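Local structure of decapping nuclease RAI1 (Scheffersomyces stipitis, 5ULJ) at residues Q15-T20 / A336-G341; P26-A31 / D249-Y254; S85-L90 / Q142-S147; V291-R296 / E306-E311. The protein removes the NAD cap from NAD-capped RNAs in a reaction that needs a divalent metal ion, and binds the exoribonuclease RAT1, stabilising it and stimulating its activity. One frame throughout, in Å; residues are numbered along the deposited sequence.

Contact 1. Residues Q15-T20 / A336-G341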
loop_
_atom_site.group_PDB
_atom_site.type_symbol
_atom_site.label_atom_id
_atom_site.label_comp_id
_atom_site.label_asym_id
_atom_site.label_seq_id
_atom_site.Cartn_x
_atom_site.Cartn_y
_atom_site.Cartn_z
ATOM N N GLN A 15 21.585 10.480 3.251
ATOM C CA GLN A 15 22.024 10.017 4.560
ATOM C C GLN A 15 21.274 10.730 5.683
ATOM O O GLN A 15 21.661 10.645 6.848
ATOM C CB GLN A 15 23.532 10.222 4.720
ATOM C CG GLN A 15 24.372 9.476 3.695
ATOM C CD GLN A 15 24.194 7.973 3.779
ATOM O OE1 GLN A 15 23.946 7.423 4.852
ATOM N NE2 GLN A 15 24.313 7.300 2.640
ATOM N N SER A 16 20.204 11.434 5.325
ATOM C CA SER A 16 19.385 12.138 6.307
ATOM C C SER A 16 18.716 11.164 7.270
ATOM O O SER A 16 18.131 10.165 6.851
ATOM C CB SER A 16 18.320 12.990 5.614
ATOM O OG SER A 16 18.910 14.002 4.816
ATOM N N ARG A 17 18.818 11.456 8.563
ATOM C CA ARG A 17 18.197 10.632 9.595
ATOM C C ARG A 17 17.531 11.493 10.660
ATOM O O ARG A 17 18.069 12.526 11.058
ATOM C CB ARG A 17 19.227 9.717 10.258
ATOM C CG ARG A 17 19.737 8.578 9.398
ATOM C CD ARG A 17 20.480 7.574 10.264
ATOM N NE ARG A 17 21.232 6.597 9.485
ATOM C CZ ARG A 17 21.970 5.632 10.022
ATOM N NH1 ARG A 17 22.051 5.516 11.340
ATOM N NH2 ARG A 17 22.626 4.783 9.243
ATOM N N ALA A 18 16.362 11.065 11.126
ATOM C CA ALA A 18 15.695 11.748 12.227
ATOM C C ALA A 18 16.401 11.391 13.533
ATOM O O ALA A 18 17.036 10.339 13.623
ATOM C CB ALA A 18 14.225 11.370 12.286
ATOM N N LYS A 19 16.297 12.264 14.534
ATOM C CA LYS A 19 16.967 12.056 15.820
ATOM C C LYS A 19 16.581 10.722 16.449
ATOM O O LYS A 19 17.441 9.901 16.769
ATOM C CB LYS A 19 16.644 13.196 16.787
ATOM C CG LYS A 19 17.063 14.573 16.296
ATOM C CD LYS A 19 18.578 14.695 16.232
ATOM C CE LYS A 19 19.015 16.109 15.860
ATOM N NZ LYS A 19 18.687 16.464 14.447
ATOM N N THR A 20 15.283 10.522 16.635
ATOM C CA THR A 20 14.756 9.239 17.072
ATOM C C THR A 20 13.745 8.770 16.041
ATOM O O THR A 20 13.355 9.533 15.157
ATOM C CB THR A 20 14.089 9.323 18.459
ATOM O OG1 THR A 20 12.861 10.054 18.359
ATOM C CG2 THR A 20 15.011 10.006 19.458
ATOM N N ALA A 336 15.893 2.858 8.060
ATOM C CA ALA A 336 14.901 3.219 7.055
ATOM C C ALA A 336 13.845 4.148 7.641
ATOM O O ALA A 336 13.425 5.112 7.001
ATOM C CB ALA A 336 14.249 1.970 6.480
ATOM N N LEU A 337 13.430 3.855 8.868
ATOM C CA LEU A 337 12.409 4.643 9.544
ATOM C C LEU A 337 12.914 6.043 9.882
ATOM O O LEU A 337 12.160 7.015 9.826
ATOM C CB LEU A 337 11.948 3.921 10.808
ATOM C CG LEU A 337 10.694 4.431 11.508
ATOM C CD1 LEU A 337 9.595 4.710 10.498
ATOM C CD2 LEU A 337 10.245 3.384 12.502
ATOM N N LYS A 338 14.193 6.140 10.233
ATOM C CA LYS A 338 14.805 7.431 10.528
ATOM C C LYS A 338 14.910 8.276 9.264
ATOM O O LYS A 338 14.738 9.494 9.305
ATOM C CB LYS A 338 16.185 7.244 11.160
ATOM C CG LYS A 338 16.146 6.741 12.595
ATOM C CD LYS A 338 17.534 6.742 13.217
ATOM C CE LYS A 338 17.471 6.473 14.712
ATOM N NZ LYS A 338 18.809 6.595 15.354
ATOM N N TRP A 339 15.197 7.621 8.143
ATOM C CA TRP A 339 15.206 8.287 6.847
ATOM C C TRP A 339 13.813 8.802 6.510
ATOM O O TRP A 339 13.651 9.944 6.084
ATOM C CB TRP A 339 15.703 7.338 5.755
ATOM C CG TRP A 339 15.165 7.649 4.387
ATOM C CD1 TRP A 339 14.170 6.986 3.729
ATOM C CD2 TRP A 339 15.595 8.698 3.511
ATOM N NE1 TRP A 339 13.954 7.555 2.498
ATOM C CE2 TRP A 339 14.817 8.609 2.338
ATOM C CE3 TRP A 339 16.562 9.705 3.602
ATOM C CZ2 TRP A 339 14.975 9.485 1.267
ATOM C CZ3 TRP A 339 16.716 10.576 2.537
ATOM C CH2 TRP A 339 15.926 10.461 1.387
ATOM N N TYR A 340 12.814 7.948 6.712
ATOM C CA TYR A 340 11.420 8.295 6.455
ATOM C C TYR A 340 10.988 9.512 7.267
ATOM O O TYR A 340 10.355 10.429 6.740
ATOM C CB TYR A 340 10.516 7.101 6.765
ATOM C CG TYR A 340 9.038 7.358 6.569
ATOM C CD1 TYR A 340 8.518 7.617 5.307
ATOM C CD2 TYR A 340 8.161 7.325 7.645
ATOM C CE1 TYR A 340 7.166 7.848 5.125
ATOM C CE2 TYR A 340 6.809 7.554 7.474
ATOM C CZ TYR A 340 6.317 7.813 6.212
ATOM O OH TYR A 340 4.972 8.040 6.039
ATOM N N GLY A 341 11.344 9.518 8.548
ATOM C CA GLY A 341 11.035 10.635 9.422
ATOM C C GLY A 341 11.667 11.933 8.955
ATOM O O GLY A 341 11.056 12.998 9.044
#
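Lys338 lies alongside the loop 15-20 as an extended arm, and its aliphatic part crosses the base of Arg17 at an oblique angle, Lys338 CB to Arg17 CB 4.0 Å. With CG set beside its own backbone N (chi1 -72°), the lysine chain runs along the loop: Lys338 CD comes 3.7 Å from Ala18 O, and Lys338 NZ ends 3.8 Å from Lys19 O, a proximity rather than a bond. Here an irregular N-terminal segment, between strands 10-12 and 27-34, is laid across helix 333-350 at the protein surface, away from the catalytic site. Its backbone is fastened by Ala18 N, which donates to Lys338 O over 2.9 Å from well above the carbonyl plane, while Ala18 CB points at the helix beside Gly341. On the next helix residue, Trp339, the indole meets Ser16 O at its edge, near the ring plane, with CE3 3.6 Å from that oxygen; the same oxygen receives a CA-H...O contact from Trp339 CA. The indole NE1 bonds to Leu121 O, and Phe371 meets the ring edge-to-face.

Contact 2. Residues P26-A31 / D249-Y254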
loop_
_atom_site.group_PDB
_atom_site.type_symbol
_atom_site.label_atom_id
_atom_site.label_comp_id
_atom_site.label_asym_id
_atom_site.label_seq_id
_atom_site.Cartn_x
_atom_site.Cartn_y
_atom_site.Cartn_z
ATOM N N PRO A 26 -1.072 4.161 15.240
ATOM C CA PRO A 26 -2.106 4.459 14.246
ATOM C C PRO A 26 -3.488 3.972 14.676
ATOM O O PRO A 26 -3.593 3.048 15.481
ATOM C CB PRO A 26 -1.625 3.698 13.009
ATOM C CG PRO A 26 -0.860 2.548 13.565
ATOM C CD PRO A 26 -0.183 3.070 14.804
ATOM N N LYS A 27 -4.532 4.594 14.142
ATOM C CA LYS A 27 -5.895 4.138 14.380
ATOM C C LYS A 27 -6.764 4.384 13.152
ATOM O O LYS A 27 -6.728 5.465 12.563
ATOM C CB LYS A 27 -6.507 4.838 15.597
ATOM C CG LYS A 27 -7.972 4.489 15.811
ATOM C CD LYS A 27 -8.677 5.488 16.708
ATOM C CE LYS A 27 -10.086 5.759 16.201
ATOM N NZ LYS A 27 -10.956 6.355 17.251
ATOM N N GLU A 28 -7.538 3.377 12.764
ATOM C CA GLU A 28 -8.482 3.522 11.662
ATOM C C GLU A 28 -9.625 4.451 12.058
ATOM O O GLU A 28 -10.165 4.344 13.158
ATOM C CB GLU A 28 -9.031 2.156 11.243
ATOM C CG GLU A 28 -10.142 2.216 10.208
ATOM C CD GLU A 28 -10.667 0.841 9.843
ATOM O OE1 GLU A 28 -9.876 0.013 9.346
ATOM O OE2 GLU A 28 -11.871 0.586 10.057
ATOM N N ILE A 29 -9.986 5.366 11.164
ATOM C CA ILE A 29 -11.103 6.268 11.424
ATOM C C ILE A 29 -12.263 6.008 10.463
ATOM O O ILE A 29 -13.421 6.240 10.809
ATOM C CB ILE A 29 -10.673 7.747 11.336
ATOM C CG1 ILE A 29 -9.974 8.036 10.008
ATOM C CG2 ILE A 29 -9.756 8.102 12.494
ATOM C CD1 ILE A 29 -9.745 9.510 9.763
ATOM N N PHE A 30 -11.953 5.528 9.262
ATOM C CA PHE A 30 -12.987 5.067 8.339
ATOM C C PHE A 30 -12.415 4.149 7.265
ATOM O O PHE A 30 -11.198 4.008 7.131
ATOM C CB PHE A 30 -13.722 6.249 7.688
ATOM C CG PHE A 30 -12.858 7.112 6.807
ATOM C CD1 PHE A 30 -12.143 8.171 7.337
ATOM C CD2 PHE A 30 -12.789 6.884 5.441
ATOM C CE1 PHE A 30 -11.360 8.976 6.528
ATOM C CE2 PHE A 30 -12.008 7.684 4.626
ATOM C CZ PHE A 30 -11.295 8.732 5.170
ATOM N N ALA A 31 -13.307 3.520 6.508
ATOM C CA ALA A 31 -12.906 2.596 5.459
ATOM C C ALA A 31 -13.840 2.689 4.262
ATOM O O ALA A 31 -14.993 3.102 4.388
ATOM C CB ALA A 31 -12.871 1.170 5.994
ATOM N N ASP A 249 -9.571 -0.480 18.328
ATOM C CA ASP A 249 -8.416 -1.343 18.089
ATOM C C ASP A 249 -8.662 -2.290 16.913
ATOM O O ASP A 249 -8.260 -3.452 16.939
ATOM C CB ASP A 249 -8.077 -2.135 19.359
ATOM C CG ASP A 249 -6.692 -2.748 19.316
ATOM O OD1 ASP A 249 -5.852 -2.273 18.523
ATOM O OD2 ASP A 249 -6.444 -3.708 20.077
ATOM N N VAL A 250 -9.325 -1.779 15.880
ATOM C CA VAL A 250 -9.688 -2.586 14.719
ATOM C C VAL A 250 -8.454 -2.999 13.910
ATOM O O VAL A 250 -8.398 -4.105 13.369
ATOM C CB VAL A 250 -10.689 -1.827 13.810
ATOM C CG1 VAL A 250 -10.229 -0.397 13.575
ATOM C CG2 VAL A 250 -10.905 -2.559 12.491
ATOM N N LEU A 251 -7.458 -2.119 13.855
ATOM C CA LEU A 251 -6.243 -2.367 13.078
ATOM C C LEU A 251 -5.495 -3.619 13.526
ATOM O O LEU A 251 -4.838 -4.278 12.721
ATOM C CB LEU A 251 -5.305 -1.161 13.160
ATOM C CG LEU A 251 -5.674 0.069 12.331
ATOM C CD1 LEU A 251 -4.663 1.178 12.563
ATOM C CD2 LEU A 251 -5.750 -0.289 10.856
ATOM N N SER A 252 -5.601 -3.946 14.810
ATOM C CA SER A 252 -4.880 -5.083 15.372
ATOM C C SER A 252 -5.448 -6.425 14.914
ATOM O O SER A 252 -4.870 -7.476 15.187
ATOM C CB SER A 252 -4.894 -5.015 16.901
ATOM O OG SER A 252 -6.212 -5.147 17.404
ATOM N N HIS A 253 -6.580 -6.386 14.217
ATOM C CA HIS A 253 -7.241 -7.608 13.774
ATOM C C HIS A 253 -7.017 -7.876 12.289
ATOM O O HIS A 253 -7.398 -8.930 11.778
ATOM C CB HIS A 253 -8.738 -7.535 14.075
ATOM C CG HIS A 253 -9.050 -7.358 15.528
ATOM N ND1 HIS A 253 -9.237 -8.423 16.385
ATOM C CD2 HIS A 253 -9.204 -6.242 16.278
ATOM C CE1 HIS A 253 -9.494 -7.970 17.596
ATOM N NE2 HIS A 253 -9.480 -6.649 17.561
ATOM N N TYR A 254 -6.397 -6.924 11.601
ATOM C CA TYR A 254 -6.139 -7.056 10.170
ATOM C C TYR A 254 -4.936 -7.950 9.886
ATOM O O TYR A 254 -4.082 -8.152 10.749
ATOM C CB TYR A 254 -5.916 -5.684 9.537
ATOM C CG TYR A 254 -7.163 -4.839 9.408
ATOM C CD1 TYR A 254 -8.417 -5.424 9.282
ATOM C CD2 TYR A 254 -7.083 -3.454 9.405
ATOM C CE1 TYR A 254 -9.558 -4.647 9.160
ATOM C CE2 TYR A 254 -8.213 -2.671 9.284
ATOM C CZ TYR A 254 -9.447 -3.271 9.162
ATOM O OH TYR A 254 -10.571 -2.486 9.043
#
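Glu28 OE1 is gripped by two hydroxyls: Tyr254 OH donates to it across the contact over 2.6 Å, and Ser219 OG of the neighbouring strand bonds to it as well. The phenol uses the syn lone pair of OE1, on the side of the other carboxylate oxygen. OE1 sits at the edge of the tyrosine ring, near its plane, 3.2 Å from Tyr254 CE2, and the carboxylate and ring planes are only 28° apart although the two side chains as a whole cross at about a right angle. Glu28 reaches this place stretched out, CG anti to the backbone N (chi1 173°). The other oxygen, OE2, makes a salt bridge with Lys48, and Tyr254 OH also bonds to Tyr217 OH, which makes a buried polar cluster whose lysine would probably favour a charged carboxylate. Apolar groups wall in the stem. Val250 CG1 lies crosswise against Glu28 CB at 3.7 Å, and Leu251 pushes CD1 against the strand backbone, 3.6 Å from Glu28 N; the same CD1 lies 4.0 Å from Pro26 CB. Over one face of the Tyr254 ring, near its centre, stands Val250 O, just before the 3-10 segment 251-253. Tyr254 opens the strand that bears the metal ligands Glu256 and Leu257, so the cluster joins strand 27-34 to the start of strand 254-261, part of the metal site of the PD-(D/E)XK nuclease fold.

Contact 3. Residues S85-L90 / Q142-S147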
loop_
_atom_site.group_PDB
_atom_site.type_symbol
_atom_site.label_atom_id
_atom_site.label_comp_id
_atom_site.label_asym_id
_atom_site.label_seq_id
_atom_site.Cartn_x
_atom_site.Cartn_y
_atom_site.Cartn_z
ATOM N N SER A 85 -5.808 5.436 -9.654
ATOM C CA SER A 85 -4.570 6.176 -9.872
ATOM C C SER A 85 -4.714 7.625 -9.411
ATOM O O SER A 85 -3.725 8.346 -9.278
ATOM C CB SER A 85 -4.166 6.124 -11.346
ATOM O OG SER A 85 -4.078 4.784 -11.800
ATOM N N ASP A 86 -5.953 8.041 -9.173
ATOM C CA ASP A 86 -6.233 9.377 -8.659
ATOM C C ASP A 86 -6.538 9.328 -7.163
ATOM O O ASP A 86 -6.213 8.351 -6.489
ATOM C CB ASP A 86 -7.396 10.016 -9.426
ATOM C CG ASP A 86 -8.605 9.102 -9.537
ATOM O OD1 ASP A 86 -8.861 8.316 -8.600
ATOM O OD2 ASP A 86 -9.306 9.171 -10.569
ATOM N N MET A 87 -7.165 10.381 -6.652
ATOM C CA MET A 87 -7.546 10.429 -5.244
ATOM C C MET A 87 -9.054 10.588 -5.094
ATOM O O MET A 87 -9.546 10.917 -4.016
ATOM C CB MET A 87 -6.827 11.574 -4.527
ATOM C CG MET A 87 -5.318 11.572 -4.697
ATOM S SD MET A 87 -4.510 12.834 -3.695
ATOM C CE MET A 87 -4.762 12.178 -2.048
ATOM N N LYS A 88 -9.778 10.346 -6.184
ATOM C CA LYS A 88 -11.219 10.579 -6.237
ATOM C C LYS A 88 -11.993 9.853 -5.140
ATOM O O LYS A 88 -12.702 10.479 -4.353
ATOM C CB LYS A 88 -11.766 10.166 -7.605
ATOM C CG LYS A 88 -13.279 10.262 -7.720
ATOM C CD LYS A 88 -13.756 9.861 -9.107
ATOM C CE LYS A 88 -15.274 9.895 -9.196
ATOM N NZ LYS A 88 -15.760 9.560 -10.564
ATOM N N CYS A 89 -11.852 8.532 -5.090
ATOM C CA CYS A 89 -12.618 7.721 -4.153
ATOM C C CYS A 89 -12.177 7.944 -2.710
ATOM O O CYS A 89 -12.994 7.895 -1.790
ATOM C CB CYS A 89 -12.505 6.243 -4.522
ATOM S SG CYS A 89 -13.147 5.873 -6.169
ATOM N N LEU A 90 -10.886 8.191 -2.515
ATOM C CA LEU A 90 -10.368 8.505 -1.190
ATOM C C LEU A 90 -10.998 9.790 -0.656
ATOM O O LEU A 90 -11.431 9.846 0.495
ATOM C CB LEU A 90 -8.844 8.637 -1.222
ATOM C CG LEU A 90 -8.186 9.174 0.051
ATOM C CD1 LEU A 90 -8.511 8.288 1.244
ATOM C CD2 LEU A 90 -6.680 9.298 -0.134
ATOM N N GLN A 142 -3.264 21.783 4.295
ATOM C CA GLN A 142 -2.819 20.393 4.321
ATOM C C GLN A 142 -2.044 20.023 3.060
ATOM O O GLN A 142 -2.217 20.642 2.009
ATOM C CB GLN A 142 -4.017 19.454 4.488
ATOM C CG GLN A 142 -4.758 19.620 5.806
ATOM C CD GLN A 142 -6.090 18.894 5.826
ATOM O OE1 GLN A 142 -6.734 18.721 4.790
ATOM N NE2 GLN A 142 -6.511 18.465 7.009
ATOM N N LEU A 143 -1.186 19.013 3.171
ATOM C CA LEU A 143 -0.445 18.510 2.019
ATOM C C LEU A 143 -1.088 17.244 1.469
ATOM O O LEU A 143 -1.327 16.286 2.204
ATOM C CB LEU A 143 1.015 18.235 2.384
ATOM C CG LEU A 143 1.899 19.435 2.727
ATOM C CD1 LEU A 143 3.367 19.028 2.746
ATOM C CD2 LEU A 143 1.667 20.574 1.746
ATOM N N PHE A 144 -1.368 17.248 0.172
ATOM C CA PHE A 144 -1.911 16.077 -0.501
ATOM C C PHE A 144 -0.830 15.463 -1.383
ATOM O O PHE A 144 -0.180 16.165 -2.155
ATOM C CB PHE A 144 -3.148 16.448 -1.323
ATOM C CG PHE A 144 -4.300 16.942 -0.491
ATOM C CD1 PHE A 144 -4.317 18.239 0.000
ATOM C CD2 PHE A 144 -5.366 16.108 -0.197
ATOM C CE1 PHE A 144 -5.374 18.692 0.769
ATOM C CE2 PHE A 144 -6.426 16.555 0.569
ATOM C CZ PHE A 144 -6.430 17.848 1.053
ATOM N N ILE A 145 -0.628 14.156 -1.253
ATOM C CA ILE A 145 0.457 13.486 -1.961
ATOM C C ILE A 145 -0.040 12.313 -2.797
ATOM O O ILE A 145 -0.729 11.423 -2.298
ATOM C CB ILE A 145 1.537 12.987 -0.982
ATOM C CG1 ILE A 145 2.107 14.158 -0.177
ATOM C CG2 ILE A 145 2.644 12.259 -1.729
ATOM C CD1 ILE A 145 3.183 13.759 0.813
ATOM N N ASN A 146 0.316 12.319 -4.077
ATOM C CA ASN A 146 -0.072 11.253 -4.988
ATOM C C ASN A 146 1.015 10.995 -6.022
ATOM O O ASN A 146 1.839 11.867 -6.297
ATOM C CB ASN A 146 -1.390 11.600 -5.686
ATOM C CG ASN A 146 -1.989 10.416 -6.425
ATOM O OD1 ASN A 146 -1.787 9.265 -6.043
ATOM N ND2 ASN A 146 -2.727 10.697 -7.495
ATOM N N SER A 147 1.028 9.791 -6.581
ATOM C CA SER A 147 1.889 9.504 -7.718
ATOM C C SER A 147 1.338 10.230 -8.940
ATOM O O SER A 147 0.173 10.628 -8.955
ATOM C CB SER A 147 1.980 7.997 -7.971
ATOM O OG SER A 147 0.696 7.434 -8.173
HETATM O O HOH W 1 -0.856 8.284 -9.994
#
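The turn at Asp86 and the strand at Asn146 stay 7.4 Å apart between CA atoms, too wide for backbone pairing, and side chains bridge the gap where the loop leads into helix 88-101. Asn146 does the polar work. With CG anti to the backbone N (chi1 -168°), its amide reaches away from the strand, and ND2 donates to Ser85 O over 3.1 Å. The bond is almost straight, 171° at the hydrogen; the oxygen lies in the plane of the asparagine amide, while the donor is tilted 21° from the carbonyl plane of Ser85. A water donates to the same Ser85 O at 3.0 Å and, weakly, to Ser147 O, joining loop and strand. Met87, at the N-cap position of the helix, runs the other way past Asn146: its SD lies 3.9 Å from Asn146 CB, and its CG rests against the amide group. A bend at the last torsion brings the methyl CE to the edge of the Phe144 ring, 4.4 Å from CD2. Met389 touches both Met87 and Asn146. The substrate-binding Tyr114, whose side chain touches that of Asn146, bonds through its OH to Asp86 O. Ser85 O thus receives both a protein N-H and a water, and the adjoining carbonyl of Asp86 takes the tyrosine hydroxyl; three donors hold successive peptide groups of a loop close to the NADP pocket, consistent with a fixed backbone there, while the thioether contacts beside them are apolar and contribute shape more than direction.

Contact 4. Residues V291-R296 / E306-E311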
loop_
_atom_site.group_PDB
_atom_site.type_symbol
_atom_site.label_atom_id
_atom_site.label_comp_id
_atom_site.label_asym_id
_atom_site.label_seq_id
_atom_site.Cartn_x
_atom_site.Cartn_y
_atom_site.Cartn_z
ATOM N N VAL A 291 1.374 -10.878 9.275
ATOM C CA VAL A 291 1.578 -11.202 7.867
ATOM C C VAL A 291 1.709 -12.706 7.683
ATOM O O VAL A 291 2.384 -13.374 8.462
ATOM C CB VAL A 291 2.845 -10.547 7.282
ATOM C CG1 VAL A 291 2.749 -10.504 5.765
ATOM C CG2 VAL A 291 3.054 -9.157 7.848
ATOM N N VAL A 292 1.069 -13.234 6.645
ATOM C CA VAL A 292 1.217 -14.642 6.304
ATOM C C VAL A 292 1.833 -14.794 4.917
ATOM O O VAL A 292 1.334 -14.240 3.936
ATOM C CB VAL A 292 -0.135 -15.387 6.362
ATOM C CG1 VAL A 292 -0.127 -16.602 5.447
ATOM C CG2 VAL A 292 -0.440 -15.803 7.792
ATOM N N TYR A 293 2.934 -15.534 4.853
ATOM C CA TYR A 293 3.593 -15.833 3.590
ATOM C C TYR A 293 3.312 -17.265 3.160
ATOM O O TYR A 293 3.501 -18.204 3.935
ATOM C CB TYR A 293 5.104 -15.613 3.701
ATOM C CG TYR A 293 5.588 -14.286 3.161
ATOM C CD1 TYR A 293 5.904 -14.135 1.817
ATOM C CD2 TYR A 293 5.741 -13.189 3.998
ATOM C CE1 TYR A 293 6.355 -12.926 1.319
ATOM C CE2 TYR A 293 6.189 -11.975 3.509
ATOM C CZ TYR A 293 6.493 -11.849 2.170
ATOM O OH TYR A 293 6.938 -10.642 1.680
ATOM N N GLY A 294 2.852 -17.425 1.925
ATOM C CA GLY A 294 2.717 -18.740 1.329
ATOM C C GLY A 294 3.924 -19.021 0.457
ATOM O O GLY A 294 4.284 -18.205 -0.393
ATOM N N PHE A 295 4.560 -20.167 0.670
ATOM C CA PHE A 295 5.756 -20.523 -0.085
ATOM C C PHE A 295 5.446 -21.578 -1.144
ATOM O O PHE A 295 4.945 -22.659 -0.833
ATOM C CB PHE A 295 6.856 -21.020 0.857
ATOM C CG PHE A 295 7.334 -19.978 1.831
ATOM C CD1 PHE A 295 6.687 -19.790 3.042
ATOM C CD2 PHE A 295 8.431 -19.185 1.534
ATOM C CE1 PHE A 295 7.124 -18.833 3.939
ATOM C CE2 PHE A 295 8.874 -18.224 2.428
ATOM C CZ PHE A 295 8.218 -18.048 3.631
ATOM N N ARG A 296 5.747 -21.251 -2.396
ATOM C CA ARG A 296 5.436 -22.120 -3.526
ATOM C C ARG A 296 6.698 -22.598 -4.236
ATOM O O ARG A 296 7.748 -21.965 -4.140
ATOM C CB ARG A 296 4.532 -21.388 -4.519
ATOM C CG ARG A 296 5.107 -20.058 -4.981
ATOM C CD ARG A 296 4.737 -19.750 -6.419
ATOM N NE ARG A 296 5.493 -18.611 -6.935
ATOM C CZ ARG A 296 6.681 -18.709 -7.525
ATOM N NH1 ARG A 296 7.253 -19.897 -7.674
ATOM N NH2 ARG A 296 7.298 -17.621 -7.963
ATOM N N GLU A 306 3.888 -19.503 6.642
ATOM C CA GLU A 306 4.528 -18.942 7.824
ATOM C C GLU A 306 3.860 -17.645 8.263
ATOM O O GLU A 306 3.707 -16.713 7.474
ATOM C CB GLU A 306 6.017 -18.704 7.564
ATOM C CG GLU A 306 6.755 -18.039 8.720
ATOM C CD GLU A 306 7.072 -18.990 9.860
ATOM O OE1 GLU A 306 6.689 -20.177 9.782
ATOM O OE2 GLU A 306 7.710 -18.547 10.838
ATOM N N LEU A 307 3.461 -17.599 9.530
ATOM C CA LEU A 307 2.869 -16.399 10.105
ATOM C C LEU A 307 3.939 -15.546 10.774
ATOM O O LEU A 307 4.718 -16.040 11.589
ATOM C CB LEU A 307 1.776 -16.764 11.113
ATOM C CG LEU A 307 1.214 -15.628 11.972
ATOM C CD1 LEU A 307 0.459 -14.617 11.125
ATOM C CD2 LEU A 307 0.320 -16.181 13.073
ATOM N N TYR A 308 3.979 -14.267 10.419
ATOM C CA TYR A 308 4.915 -13.332 11.030
ATOM C C TYR A 308 4.192 -12.273 11.849
ATOM O O TYR A 308 3.167 -11.742 11.423
ATOM C CB TYR A 308 5.773 -12.635 9.969
ATOM C CG TYR A 308 6.685 -13.540 9.177
ATOM C CD1 TYR A 308 6.269 -14.100 7.977
ATOM C CD2 TYR A 308 7.971 -13.822 9.621
ATOM C CE1 TYR A 308 7.105 -14.919 7.244
ATOM C CE2 TYR A 308 8.813 -14.643 8.896
ATOM C CZ TYR A 308 8.376 -15.189 7.708
ATOM O OH TYR A 308 9.209 -16.008 6.983
ATOM N N LYS A 309 4.729 -11.973 13.025
ATOM C CA LYS A 309 4.350 -10.760 13.731
ATOM C C LYS A 309 5.169 -9.629 13.126
ATOM O O LYS A 309 6.376 -9.771 12.944
ATOM C CB LYS A 309 4.602 -10.883 15.235
ATOM C CG LYS A 309 4.036 -12.146 15.862
ATOM C CD LYS A 309 4.189 -12.128 17.378
ATOM C CE LYS A 309 5.291 -13.071 17.834
ATOM N NZ LYS A 309 5.407 -13.122 19.319
ATOM N N THR A 310 4.519 -8.519 12.794
ATOM C CA THR A 310 5.198 -7.419 12.115
ATOM C C THR A 310 6.383 -6.897 12.926
ATOM O O THR A 310 7.430 -6.564 12.371
ATOM C CB THR A 310 4.231 -6.255 11.826
ATOM O OG1 THR A 310 3.101 -6.742 11.093
ATOM C CG2 THR A 310 4.924 -5.166 11.016
ATOM N N GLU A 311 6.222 -6.857 14.245
ATOM C CA GLU A 311 7.241 -6.295 15.123
ATOM C C GLU A 311 8.488 -7.175 15.250
ATOM O O GLU A 311 9.530 -6.709 15.713
ATOM C CB GLU A 311 6.652 -6.038 16.512
ATOM C CG GLU A 311 6.156 -7.286 17.220
ATOM C CD GLU A 311 5.589 -6.985 18.592
ATOM O OE1 GLU A 311 6.333 -6.446 19.439
ATOM O OE2 GLU A 311 4.400 -7.290 18.826
#
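Tyr308 and Val291 form a hydrogen-bonded pair in the antiparallel beta hairpin of strands 290-296 and 302-309, whose segments 291-296 and 306-309 run at 152° to each other. Tyr308 N gives a short bond to Val291 O, 2.7 Å, and Val291 N returns one to Tyr308 O; Tyr293 and Glu306 exchange a similar pair further along. From this anchor the tyrosine side chain can be traced outward. Tyr308 CB is 3.8 Å from Val291 O. CG lies beside the backbone N (chi1 -64°), which swings the ring toward the start of its own strand and across to Tyr293. There CD1 and CE1 both approach the Tyr293 ring, CE1 at 3.9 Å from Tyr293 CD2, an oblique meeting of two aromatic groups. Glu306 CG, anti to its own backbone N, lies over one face of the Tyr308 ring, offset toward the rim; the chain then bends at chi2 and its carboxylate leads away. At the tip, Tyr308 OH lies at the edge of the Phe295 ring, 4.0 Å from CZ. Phe272 of helix 266-286 touches all three aromatic side chains, and Tyr293 OH is bonded to Thr279 of the same helix, so this face of the hairpin is closed by the helix. Tyr293 also packs on the substrate-binding Lys258. Val292 and Leu307, a non-hydrogen-bonded pair, point to the other face, where Phe185 meets the valine and Leu307 CD1 comes to 3.7 Å from Val292 CG2.

In the fold
Contacts 2, 3 and 4 lie within about 11 Å of the bound nucleotide, whereas contact 1 is a surface contact about 20 Å from the centre of the chain. In contact 3 the side chain of Ser85 is about 6 Å from the bound NADP analogue; in contact 4 the side chain of Tyr293 is about 8 Å from it, and that of Val291 about 7 Å from the calcium ion. The side chain of Tyr254 in contact 2 lies about 11 Å from both. Contacts 3 and 4 stand on opposite sides of the chain's centre, their own centres 30 Å apart. Contact 2 includes Tyr254, the first residue of strand 254-261, and contact 4 contains the strand that pairs with it in parallel; their nearest atoms are about 6 Å apart.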